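Local coordinates for protein putative oxygenase (Streptomyces coelicolor, PDB 2OG5) that catalyses the iron(II)- and 2-oxoglutarate-dependent 3-hydroxylation of L-asparagine to (2S,3S)-3-hydroxyasparagine, a building block of the calcium-dependent lipopeptide antibiotic, at residues Ala131-Thr136 with Gln328-Leu333. Residues are numbered along the deposited sequence; the frame is centred on the assembly and turned at random.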
loop_
_atom_site.group_PDB
_atom_site.type_symbol
_atom_site.label_atom_id
_atom_site.label_comp_id
_atom_site.label_asym_id
_atom_site.label_seq_id
_atom_site.Cartn_x
_atom_site.Cartn_y
_atom_site.Cartn_z
ATOM N N ALA A 131 5.017 13.277 -6.964
ATOM C CA ALA A 131 6.112 13.878 -6.209
ATOM C C ALA A 131 6.044 13.455 -4.750
ATOM O O ALA A 131 7.013 12.966 -4.184
ATOM C CB ALA A 131 6.080 15.421 -6.334
ATOM N N VAL A 132 4.889 13.636 -4.128
ATOM C CA VAL A 132 4.721 13.244 -2.731
ATOM C C VAL A 132 5.021 11.749 -2.506
ATOM O O VAL A 132 5.764 11.376 -1.591
ATOM C CB VAL A 132 3.306 13.584 -2.237
ATOM C CG1 VAL A 132 3.034 12.957 -0.879
ATOM C CG2 VAL A 132 3.120 15.102 -2.195
ATOM N N LEU A 133 4.439 10.891 -3.339
ATOM C CA LEU A 133 4.612 9.458 -3.156
ATOM C C LEU A 133 6.048 9.012 -3.378
ATOM O O LEU A 133 6.565 8.212 -2.602
ATOM C CB LEU A 133 3.670 8.676 -4.074
ATOM C CG LEU A 133 2.217 8.627 -3.596
ATOM C CD1 LEU A 133 1.308 8.220 -4.759
ATOM C CD2 LEU A 133 2.031 7.663 -2.412
ATOM N N LEU A 134 6.697 9.489 -4.438
ATOM C CA LEU A 134 8.027 8.971 -4.744
ATOM C C LEU A 134 9.076 9.541 -3.778
ATOM O O LEU A 134 10.047 8.857 -3.430
ATOM C CB LEU A 134 8.393 9.177 -6.220
ATOM C CG LEU A 134 7.539 8.354 -7.205
ATOM C CD1 LEU A 134 8.017 8.508 -8.649
ATOM C CD2 LEU A 134 7.499 6.878 -6.836
ATOM N N MET A 135 8.885 10.773 -3.310
ATOM C CA MET A 135 9.774 11.315 -2.264
ATOM C C MET A 135 9.671 10.457 -1.006
ATOM O O MET A 135 10.686 10.017 -0.461
ATOM C CB MET A 135 9.448 12.778 -1.939
ATOM C CG MET A 135 9.873 13.751 -3.016
ATOM S SD MET A 135 9.685 15.496 -2.560
ATOM C CE MET A 135 7.896 15.653 -2.477
ATOM N N THR A 136 8.453 10.167 -0.565
ATOM C CA THR A 136 8.266 9.377 0.653
ATOM C C THR A 136 8.818 7.962 0.486
ATOM O O THR A 136 9.424 7.416 1.408
ATOM C CB THR A 136 6.796 9.309 1.079
ATOM O OG1 THR A 136 6.266 10.642 1.144
ATOM C CG2 THR A 136 6.653 8.634 2.442
ATOM N N GLN A 328 -3.865 7.471 -5.093
ATOM C CA GLN A 328 -2.695 6.987 -5.818
ATOM C C GLN A 328 -1.826 6.165 -4.867
ATOM O O GLN A 328 -1.711 6.472 -3.678
ATOM C CB GLN A 328 -1.937 8.131 -6.482
ATOM C CG GLN A 328 -2.748 8.680 -7.654
ATOM C CD GLN A 328 -2.057 9.742 -8.471
ATOM O OE1 GLN A 328 -1.317 10.585 -7.946
ATOM N NE2 GLN A 328 -2.329 9.733 -9.775
ATOM N N ARG A 329 -1.264 5.090 -5.410
ATOM C CA ARG A 329 -0.585 4.086 -4.631
ATOM C C ARG A 329 0.841 3.890 -5.120
ATOM O O ARG A 329 1.099 3.792 -6.318
ATOM C CB ARG A 329 -1.332 2.758 -4.744
ATOM C CG ARG A 329 -0.750 1.665 -3.863
ATOM C CD ARG A 329 -1.526 0.401 -3.997
ATOM N NE ARG A 329 -1.395 -0.153 -5.333
ATOM C CZ ARG A 329 -2.115 -1.165 -5.798
ATOM N NH1 ARG A 329 -3.036 -1.738 -5.044
ATOM N NH2 ARG A 329 -1.923 -1.583 -7.041
ATOM N N THR A 330 1.764 3.798 -4.163
ATOM C CA THR A 330 3.143 3.423 -4.431
ATOM C C THR A 330 3.615 2.405 -3.402
ATOM O O THR A 330 3.325 2.529 -2.211
ATOM C CB THR A 330 4.056 4.644 -4.403
ATOM O OG1 THR A 330 3.696 5.479 -5.498
ATOM C CG2 THR A 330 5.524 4.267 -4.516
ATOM N N PHE A 331 4.309 1.383 -3.898
ATOM C CA PHE A 331 4.938 0.358 -3.069
ATOM C C PHE A 331 6.353 0.756 -2.687
ATOM O O PHE A 331 7.078 1.364 -3.488
ATOM C CB PHE A 331 5.010 -0.963 -3.818
ATOM C CG PHE A 331 3.679 -1.487 -4.298
ATOM C CD1 PHE A 331 2.555 -1.430 -3.497
ATOM C CD2 PHE A 331 3.562 -2.056 -5.561
ATOM C CE1 PHE A 331 1.346 -1.930 -3.930
ATOM C CE2 PHE A 331 2.349 -2.554 -6.009
ATOM C CZ PHE A 331 1.244 -2.503 -5.185
ATOM N N VAL A 332 6.755 0.398 -1.468
ATOM C CA VAL A 332 8.114 0.611 -0.988
ATOM C C VAL A 332 8.792 -0.708 -0.668
ATOM O O VAL A 332 8.203 -1.575 -0.017
ATOM C CB VAL A 332 8.109 1.465 0.280
ATOM C CG1 VAL A 332 9.532 1.777 0.730
ATOM C CG2 VAL A 332 7.318 2.753 0.037
ATOM N N LEU A 333 10.030 -0.832 -1.142
ATOM C CA LEU A 333 10.922 -1.918 -0.802
ATOM C C LEU A 333 11.976 -1.371 0.161
ATOM O O LEU A 333 12.676 -0.407 -0.144
ATOM C CB LEU A 333 11.561 -2.514 -2.064
ATOM C CG LEU A 333 10.543 -3.161 -3.017
ATOM C CD1 LEU A 333 11.172 -3.455 -4.396
ATOM C CD2 LEU A 333 9.949 -4.424 -2.424
#
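Leu133 and Thr330 mark the closest backbone approach, CA to CA 6.3 Å, where the helical segment 131-136 runs nearly parallel to the strand segment 328-333, their axes 11° apart in direction and 8.7 Å apart at the nearest point. This is helix-on-sheet packing in the jelly-roll core of an iron(II)/2-oxoglutarate-dependent oxygenase of the clavaminate synthase family. Helix 128-140 packs against one face of strand 326-333, whose other face carries Arg329 into the L-asparagine site.

Leu133 supplies most of the helix side of the contact, and Thr330 most of the strand side. With chi1 of Leu133 at -77°, CG lies opposite the carbonyl carbon, and from there CD1 reaches the strand, packing 3.7 Å from Gln328 CB and equally near the carbonyl O of Gln328. The Leu133 and Gln328 side chains cross almost perpendicularly. Leu133 and Thr330 instead run alongside one another with opposite sense, Leu133 CB 3.5 Å from Thr330 OG1. Although pressed against this hydrocarbon, the buried hydroxyl is satisfied by a hydrogen bond with Leu154 O, just ahead of strand 156-158, which pairs antiparallel with 326-333. The methyl of Thr330 serves the next helical residue, CG2 lying 4.0 Å from Leu134 CD2. Leu134 also touches Trp68 and Ala72, extending the apolar packing to helix 66-76.

On the opposite strand face, Phe331 CZ lies 3.4 Å above the plane of the Arg329 guanidinium, nearer its margin than its centre, while Gln156 OE1 hydrogen-bonds Arg329 NH2. Together they should restrict the rotation of this substrate-binding group, which lies close to Asn170 and Glu181. Within the helix, Val132 O accepts from both Thr136 N and Thr136 OG1, which approach from opposite faces of the carbonyl plane; the hydrogen bond from Thr136 OG1 to Val132 O is 2.9 Å long.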